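Local atomic coordinates of synaptic vesicle membrane protein VAT-1 homolog-like (PDB entry 4A27), a protein that probably acts as an oxidoreductase of the quinone oxidoreductase branch of the zinc-containing alcohol dehydrogenase family, although its substrate and reaction are not established. Residues Gly81-Ile84 with Gly85-Val88; Ala121-Pro124 with Met125-Thr129; Gly173-Thr177 with Phe178-Ala182; Leu316-Leu319 with Glu320-Lys323. All coordinates share one frame; numbering follows the deposited sequence.

Interaction 1: Gly81-Ile84 with Gly85-Val88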
# COMPACT_ATOMS: atom_id res chain seq x y z
N GLY A 81 -7.95 -34.58 -3.80
CA GLY A 81 -6.61 -34.07 -4.07
C GLY A 81 -5.51 -34.56 -3.14
O GLY A 81 -4.34 -34.21 -3.32
N TYR A 82 -5.88 -35.36 -2.14
CA TYR A 82 -4.91 -35.93 -1.21
C TYR A 82 -5.09 -37.41 -1.08
O TYR A 82 -6.18 -37.94 -1.28
CB TYR A 82 -5.03 -35.31 0.18
CG TYR A 82 -4.70 -33.84 0.19
CD1 TYR A 82 -5.69 -32.90 -0.10
CD2 TYR A 82 -3.41 -33.39 0.48
CE1 TYR A 82 -5.40 -31.54 -0.10
CE2 TYR A 82 -3.11 -32.00 0.47
CZ TYR A 82 -4.11 -31.09 0.19
OH TYR A 82 -3.87 -29.75 0.17
N GLU A 83 -3.99 -38.08 -0.73
CA GLU A 83 -4.00 -39.50 -0.46
C GLU A 83 -3.27 -39.69 0.84
O GLU A 83 -2.42 -38.88 1.20
CB GLU A 83 -3.22 -40.25 -1.52
CG GLU A 83 -3.30 -39.66 -2.88
CD GLU A 83 -2.96 -40.74 -3.86
OE1 GLU A 83 -3.90 -41.47 -4.21
OE2 GLU A 83 -1.78 -40.93 -4.19
N ILE A 84 -3.57 -40.78 1.52
CA ILE A 84 -2.90 -41.08 2.75
C ILE A 84 -1.43 -41.28 2.41
O ILE A 84 -1.10 -41.82 1.36
CB ILE A 84 -3.52 -42.34 3.37
CG1 ILE A 84 -5.02 -42.08 3.66
CG2 ILE A 84 -2.74 -42.79 4.61
CD1 ILE A 84 -5.84 -43.38 3.82
N GLY A 85 -0.54 -40.80 3.30
CA GLY A 85 0.91 -40.86 3.06
C GLY A 85 1.50 -39.58 2.46
O GLY A 85 2.71 -39.46 2.39
N ASP A 86 0.65 -38.67 1.99
CA ASP A 86 1.10 -37.37 1.46
C ASP A 86 1.77 -36.56 2.59
O ASP A 86 1.31 -36.53 3.71
CB ASP A 86 -0.07 -36.57 0.87
CG ASP A 86 -0.46 -37.02 -0.55
OD1 ASP A 86 0.33 -37.72 -1.23
OD2 ASP A 86 -1.56 -36.64 -0.99
N ARG A 87 2.90 -35.96 2.27
CA ARG A 87 3.66 -35.18 3.23
C ARG A 87 3.17 -33.77 3.10
O ARG A 87 3.11 -33.26 1.99
CB ARG A 87 5.15 -35.30 2.93
CG ARG A 87 5.63 -36.73 2.99
CD ARG A 87 7.01 -36.93 2.42
NE ARG A 87 8.05 -36.40 3.30
CZ ARG A 87 8.69 -35.24 3.17
NH1 ARG A 87 8.42 -34.39 2.17
NH2 ARG A 87 9.58 -34.90 4.08
N VAL A 88 2.83 -33.13 4.23
CA VAL A 88 2.19 -31.83 4.18
C VAL A 88 2.66 -30.87 5.27
O VAL A 88 3.26 -31.27 6.27
CB VAL A 88 0.69 -32.00 4.31
CG1 VAL A 88 0.19 -32.81 3.12
CG2 VAL A 88 0.38 -32.71 5.69
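Asp86 lays its carboxylate against the backbone of Tyr82 and Glu83, OD2 lying 3.4 Å from Tyr82 CA and accepting a hydrogen bond from Glu83 N at 2.8 Å. The bond is fairly straight (164° at the hydrogen), but the N-H comes from above the carboxylate, 55° out of its plane. With CG anti to the carbonyl carbon (chi1 -80°), the acid folds back over the turn instead of following the strand. A second bond, from Asp86 N to Glu83 O at 3.2 Å, closes the type II beta turn Glu83-Asp86. Its third position is Gly85, whose positive phi would drive a CB against Ile84 O. The Tyr82 ring crosses the carboxylate at a steep angle, its CE2 reaching Val88 CG1 at 4.3 Å. Replacing the acid with an alanine is likely to leave Glu83 N without this acceptor and remove the side-chain half of the link between Glu83 and Asp86. The turn leads into strand 87-91, which pairs antiparallel with strand 67-75; Val72 there bonds to the backbone of Gly85 and Asp86. Asp86 thus pairs with Glu83 through both backbone and side chain, while Lys110, in a long, weak ion pair, probably offsets some carboxylate charge.

Interaction 2: Ala121-Pro124 with Met125-Thr129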
# COMPACT_ATOMS: atom_id res chain seq x y z
N ALA A 121 7.84 -27.17 8.76
CA ALA A 121 7.17 -26.53 9.90
C ALA A 121 7.73 -25.16 10.12
O ALA A 121 7.22 -24.42 10.94
CB ALA A 121 7.38 -27.35 11.20
N ALA A 122 8.88 -24.90 9.51
CA ALA A 122 9.50 -23.59 9.55
C ALA A 122 9.05 -22.67 8.45
O ALA A 122 9.48 -21.51 8.41
CB ALA A 122 10.99 -23.75 9.46
N PHE A 123 8.31 -23.21 7.49
CA PHE A 123 8.06 -22.55 6.20
C PHE A 123 6.82 -21.57 6.19
O PHE A 123 7.00 -20.37 6.00
CB PHE A 123 7.89 -23.64 5.14
CG PHE A 123 8.00 -23.16 3.75
CD1 PHE A 123 9.24 -22.91 3.19
CD2 PHE A 123 6.87 -22.95 2.97
CE1 PHE A 123 9.36 -22.47 1.87
CE2 PHE A 123 6.98 -22.51 1.64
CZ PHE A 123 8.24 -22.28 1.10
N PRO A 124 5.59 -22.07 6.45
CA PRO A 124 4.36 -21.29 6.21
C PRO A 124 4.19 -19.96 6.93
O PRO A 124 3.97 -18.95 6.28
CB PRO A 124 3.21 -22.23 6.64
CG PRO A 124 3.83 -23.44 7.15
CD PRO A 124 5.30 -23.27 7.27
N MET A 125 4.28 -19.93 8.25
CA MET A 125 4.07 -18.66 8.94
C MET A 125 5.05 -17.60 8.45
O MET A 125 4.62 -16.52 8.01
CB MET A 125 4.18 -18.82 10.46
CG MET A 125 2.97 -19.51 11.10
SD MET A 125 1.50 -18.45 11.20
CE MET A 125 1.92 -17.59 12.74
N ASN A 126 6.35 -17.89 8.54
CA ASN A 126 7.36 -16.89 8.26
C ASN A 126 7.35 -16.46 6.80
O ASN A 126 7.38 -15.24 6.50
CB ASN A 126 8.76 -17.31 8.69
CG ASN A 126 8.92 -17.43 10.21
OD1 ASN A 126 8.10 -16.95 10.97
ND2 ASN A 126 9.98 -18.09 10.63
N PHE A 127 7.31 -17.42 5.88
CA PHE A 127 7.45 -17.07 4.48
C PHE A 127 6.17 -16.48 3.88
O PHE A 127 6.25 -15.57 3.04
CB PHE A 127 8.00 -18.22 3.64
CG PHE A 127 9.49 -18.37 3.76
CD1 PHE A 127 10.05 -19.01 4.86
CD2 PHE A 127 10.34 -17.82 2.80
CE1 PHE A 127 11.44 -19.10 5.01
CE2 PHE A 127 11.74 -17.91 2.94
CZ PHE A 127 12.28 -18.57 4.05
N VAL A 128 4.99 -16.94 4.32
CA VAL A 128 3.77 -16.34 3.82
C VAL A 128 3.69 -14.89 4.35
O VAL A 128 3.31 -13.99 3.64
CB VAL A 128 2.48 -17.17 4.19
CG1 VAL A 128 1.25 -16.43 3.82
CG2 VAL A 128 2.48 -18.56 3.48
N THR A 129 4.05 -14.67 5.61
CA THR A 129 4.00 -13.32 6.16
C THR A 129 4.88 -12.38 5.33
O THR A 129 4.48 -11.30 4.92
CB THR A 129 4.43 -13.34 7.64
OG1 THR A 129 3.48 -14.10 8.37
CG2 THR A 129 4.56 -11.93 8.25
O HOH W 1 7.25 -20.18 9.69
O HOH W 2 11.39 -19.65 9.06
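Ala122 O meets the Asn126 residue through two waters, lying too far from ND2 (4.1 Å) for a direct bond. One water donates to Ala122 O and accepts from Asn126 ND2 at 2.6 Å; the other accepts from Asn126 N, its own bond to Ala122 O being weak. Backbone and side-chain N-H groups of one residue are thereby both tied to a single carbonyl that precedes the helix.

Phe123 follows, and its O takes the N-H of Phe127 at 3.0 Å, with a C=O...N angle of 173° that puts the donor almost in line with the carbonyl. The same oxygen lies in the plane of the Phe127 ring, at its edge, 3.5 Å from CD1. The two phenyl rings are nearly parallel, 12° apart, but slid so far that they barely overlap, with centroids 5.3 Å apart. Phe127 turns its CG beside its own N (chi1 -79°), which helps bring the two CD1 atoms to 4.3 Å.

Pro124 starts helix 124-137, entered from the link after helix 117-121, and gives its O to Val128 N at 3.0 Å, the second i to i+4 bond of this first turn, while Val128 CG2 packs against that oxygen. One residue later Met125 O accepts both Thr129 N and Thr129 OG1, which arrive from opposite faces of its plane.

Helix 290-305 lies against this turn, Leu300 touching both phenyl rings and Ile293 and Val297 touching Val128. Strand 87-91 meets Phe123 and Pro124 through Met89, and strand 337-341 brings Lys337 to Ala122 and Asn126.

Interaction 3: Gly173-Thr177 with Phe178-Ala182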
# COMPACT_ATOMS: atom_id res chain seq x y z
N GLY A 173 19.12 -4.25 7.51
CA GLY A 173 18.71 -5.02 8.65
C GLY A 173 19.23 -4.43 9.95
O GLY A 173 20.25 -3.76 9.97
N THR A 174 18.47 -4.63 11.03
CA THR A 174 19.00 -4.46 12.39
C THR A 174 19.00 -5.81 13.14
O THR A 174 18.12 -6.65 12.92
CB THR A 174 18.20 -3.41 13.18
OG1 THR A 174 16.87 -3.86 13.38
CG2 THR A 174 18.18 -2.07 12.43
N ALA A 175 19.99 -5.99 14.01
CA ALA A 175 20.17 -7.20 14.81
C ALA A 175 21.25 -6.98 15.89
O ALA A 175 22.15 -6.15 15.71
CB ALA A 175 20.58 -8.35 13.93
N SER A 176 21.19 -7.74 16.98
CA SER A 176 22.22 -7.68 18.03
C SER A 176 23.57 -8.08 17.46
O SER A 176 23.66 -9.00 16.63
CB SER A 176 21.84 -8.59 19.20
OG SER A 176 20.69 -8.08 19.86
N THR A 177 24.63 -7.41 17.91
CA THR A 177 25.94 -7.49 17.24
C THR A 177 26.58 -8.89 17.26
O THR A 177 27.36 -9.24 16.35
CB THR A 177 26.97 -6.44 17.76
OG1 THR A 177 26.32 -5.17 17.92
CG2 THR A 177 28.14 -6.27 16.78
N PHE A 178 26.28 -9.68 18.29
CA PHE A 178 26.73 -11.09 18.32
C PHE A 178 26.11 -11.94 17.20
O PHE A 178 26.63 -12.99 16.87
CB PHE A 178 26.51 -11.77 19.70
CG PHE A 178 25.07 -12.09 20.03
CD1 PHE A 178 24.52 -13.31 19.66
CD2 PHE A 178 24.29 -11.20 20.76
CE1 PHE A 178 23.18 -13.62 19.98
CE2 PHE A 178 22.96 -11.50 21.08
CZ PHE A 178 22.40 -12.71 20.69
N LYS A 179 25.03 -11.47 16.59
CA LYS A 179 24.45 -12.18 15.45
C LYS A 179 25.08 -11.81 14.12
O LYS A 179 24.94 -12.58 13.16
CB LYS A 179 22.94 -11.98 15.38
CG LYS A 179 22.17 -12.58 16.56
CD LYS A 179 20.68 -12.37 16.41
CE LYS A 179 19.92 -12.90 17.61
NZ LYS A 179 18.57 -12.32 17.68
N HIS A 180 25.79 -10.67 14.06
CA HIS A 180 26.16 -10.02 12.78
C HIS A 180 27.01 -10.92 11.88
O HIS A 180 26.79 -10.94 10.67
CB HIS A 180 26.84 -8.65 13.00
CG HIS A 180 25.90 -7.55 13.46
ND1 HIS A 180 26.21 -6.21 13.38
CD2 HIS A 180 24.63 -7.62 13.97
CE1 HIS A 180 25.19 -5.49 13.85
NE2 HIS A 180 24.22 -6.33 14.21
N GLU A 181 27.95 -11.67 12.45
CA GLU A 181 28.85 -12.51 11.63
C GLU A 181 28.05 -13.61 10.93
O GLU A 181 28.33 -13.94 9.78
CB GLU A 181 30.03 -13.11 12.45
N ALA A 182 27.06 -14.17 11.64
CA ALA A 182 26.23 -15.25 11.10
C ALA A 182 25.18 -14.79 10.06
O ALA A 182 24.83 -15.56 9.15
CB ALA A 182 25.54 -16.02 12.23
O HOH W 3 18.80 -9.65 17.42
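Ala175 O receives the N-H of His180 NE2 in the shortest polar bond here, 2.6 Å. The oxygen lies close to the imidazole plane, but the donor stands 49° out of the carbonyl plane. Because a carbonyl can only accept, the bond implies a proton on NE2. The ring is also fixed across one face, where Thr177 CA makes a CH-pi contact 3.6 Å from its centroid. His180 CG lies anti to its carbonyl carbon (chi1 -73°), which swings the imidazole back over the preceding strand end. A leucine at His180 would probably leave Ala175 O without its donor and surrender the bridge from the helix start to the strand end. Two backbone bonds tighten the bend: Lys179 N to Ser176 O at 2.8 Å and His180 N to Thr177 O at 3.1 Å. The Phe178 ring touches Ser176 CB through CE2 at 3.6 Å. A water accepts from both Ser176 N and Lys179 NZ, the lysine also bonding to Arg332 O, while Ser176 OG bonds to Arg193. Such a tight turn from strand into helix belongs to the beta-alpha-beta crossover 170-175, 180-183, 189-192 of the Rossmann-type parallel sheet.

Interaction 4: Leu316-Leu319 with Glu320-Lys323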
# COMPACT_ATOMS: atom_id res chain seq x y z
N LEU A 316 16.12 -27.40 17.22
CA LEU A 316 15.08 -28.41 17.36
C LEU A 316 14.93 -28.75 18.82
O LEU A 316 15.92 -28.92 19.50
CB LEU A 316 15.52 -29.66 16.62
CG LEU A 316 15.78 -29.49 15.12
CD1 LEU A 316 16.34 -30.83 14.57
CD2 LEU A 316 14.57 -29.05 14.35
N TRP A 317 13.69 -28.86 19.28
CA TRP A 317 13.38 -29.12 20.65
C TRP A 317 12.43 -30.29 20.81
O TRP A 317 11.47 -30.45 20.02
CB TRP A 317 12.71 -27.87 21.22
CG TRP A 317 13.55 -26.68 21.07
CD1 TRP A 317 13.68 -25.90 19.94
CD2 TRP A 317 14.47 -26.16 22.02
NE1 TRP A 317 14.59 -24.91 20.16
CE2 TRP A 317 15.10 -25.05 21.42
CE3 TRP A 317 14.83 -26.53 23.32
CZ2 TRP A 317 16.06 -24.28 22.10
CZ3 TRP A 317 15.77 -25.78 23.99
CH2 TRP A 317 16.36 -24.64 23.39
N ALA A 318 12.64 -31.06 21.88
CA ALA A 318 11.71 -32.13 22.27
C ALA A 318 10.39 -31.52 22.73
O ALA A 318 10.35 -30.35 23.13
CB ALA A 318 12.32 -32.98 23.45
N LEU A 319 9.30 -32.28 22.68
CA LEU A 319 8.03 -31.80 23.24
C LEU A 319 8.15 -31.41 24.71
O LEU A 319 7.50 -30.47 25.17
CB LEU A 319 6.92 -32.83 23.10
CG LEU A 319 6.18 -33.04 21.79
CD1 LEU A 319 5.15 -34.07 22.08
CD2 LEU A 319 5.50 -31.76 21.28
N GLU A 320 8.99 -32.13 25.45
CA GLU A 320 9.26 -31.83 26.86
C GLU A 320 9.99 -30.51 27.05
O GLU A 320 10.08 -30.01 28.18
CB GLU A 320 10.12 -32.93 27.51
CG GLU A 320 9.41 -34.23 27.90
CD GLU A 320 9.18 -35.20 26.75
OE1 GLU A 320 9.53 -34.88 25.59
OE2 GLU A 320 8.60 -36.28 27.00
N GLU A 321 10.58 -29.97 25.98
CA GLU A 321 11.48 -28.81 26.10
C GLU A 321 10.83 -27.50 25.64
O GLU A 321 11.53 -26.52 25.39
CB GLU A 321 12.78 -29.07 25.32
CG GLU A 321 13.70 -30.16 25.95
CD GLU A 321 14.76 -30.74 24.99
OE1 GLU A 321 14.63 -30.61 23.74
OE2 GLU A 321 15.73 -31.37 25.50
N VAL A 322 9.50 -27.47 25.53
CA VAL A 322 8.80 -26.28 25.02
C VAL A 322 9.02 -25.01 25.87
O VAL A 322 9.10 -23.90 25.32
CB VAL A 322 7.29 -26.56 24.80
CG1 VAL A 322 6.60 -25.37 24.14
CG2 VAL A 322 7.11 -27.73 23.90
N LYS A 323 9.15 -25.16 27.18
CA LYS A 323 9.43 -24.03 28.08
C LYS A 323 10.76 -23.40 27.72
O LYS A 323 10.87 -22.18 27.58
CB LYS A 323 9.45 -24.49 29.55
CG LYS A 323 8.09 -24.87 30.14
CD LYS A 323 8.18 -25.23 31.65
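Glu321 bridges back across the turn by which strand 313-317 enters helix 322-330 in a beta-alpha-beta unit completed by strand 337-341. Polar contacts come first. Standing at the N-cap position, Glu321 sends its carboxylate backward: OE1 accepts from Ala318 N at 2.8 Å, nearly straight at 166°, on the anti side and 33° out of the carboxylate plane. The return bond runs from Glu321 N to Ala318 O at 2.9 Å, the donor well above the carbonyl plane. Together they tie the two residues reciprocally, one bond using the side chain and one the backbone. Lys344 forms only a long, weak ion pair with OE1, whereas Glu320 OE2 has its salt bridge with Arg5.

Van der Waals contacts fill in around this pair. Ala318 CB rests 3.3 Å from Glu321 OE1, and the Trp317 indole stands almost perpendicular to the carboxylate, its plane 82° away. Its polar NE1 is bonded to Ser315 OG. Beyond the turn, Val322 sets CG1 anti to its backbone N, which leaves CG2 beside N and near Leu319 O. On the Trp317 side, Glu321 CB lies in the plane of the indole at its edge, 3.8 Å from CE3.

Interaction 2 is the core member, close to the centre of the chain, while interaction 1 lies at the surface and interactions 3 and 4 are partly buried. Buried aromatic packing and helical backbone bonds dominate 121-129; in the others a polar side chain reaches back to the backbone. Carboxylates do so in interactions 1 and 4, accepting N-H groups, whereas an imidazole in interaction 3 donates to a carbonyl. Interactions 1 and 4 reach the same mixed sheet through different strands, their centres about 27 Å apart. Interactions 3 and 4 both turn a strand into a helix, but interaction 3 does so at the separate parallel sheet.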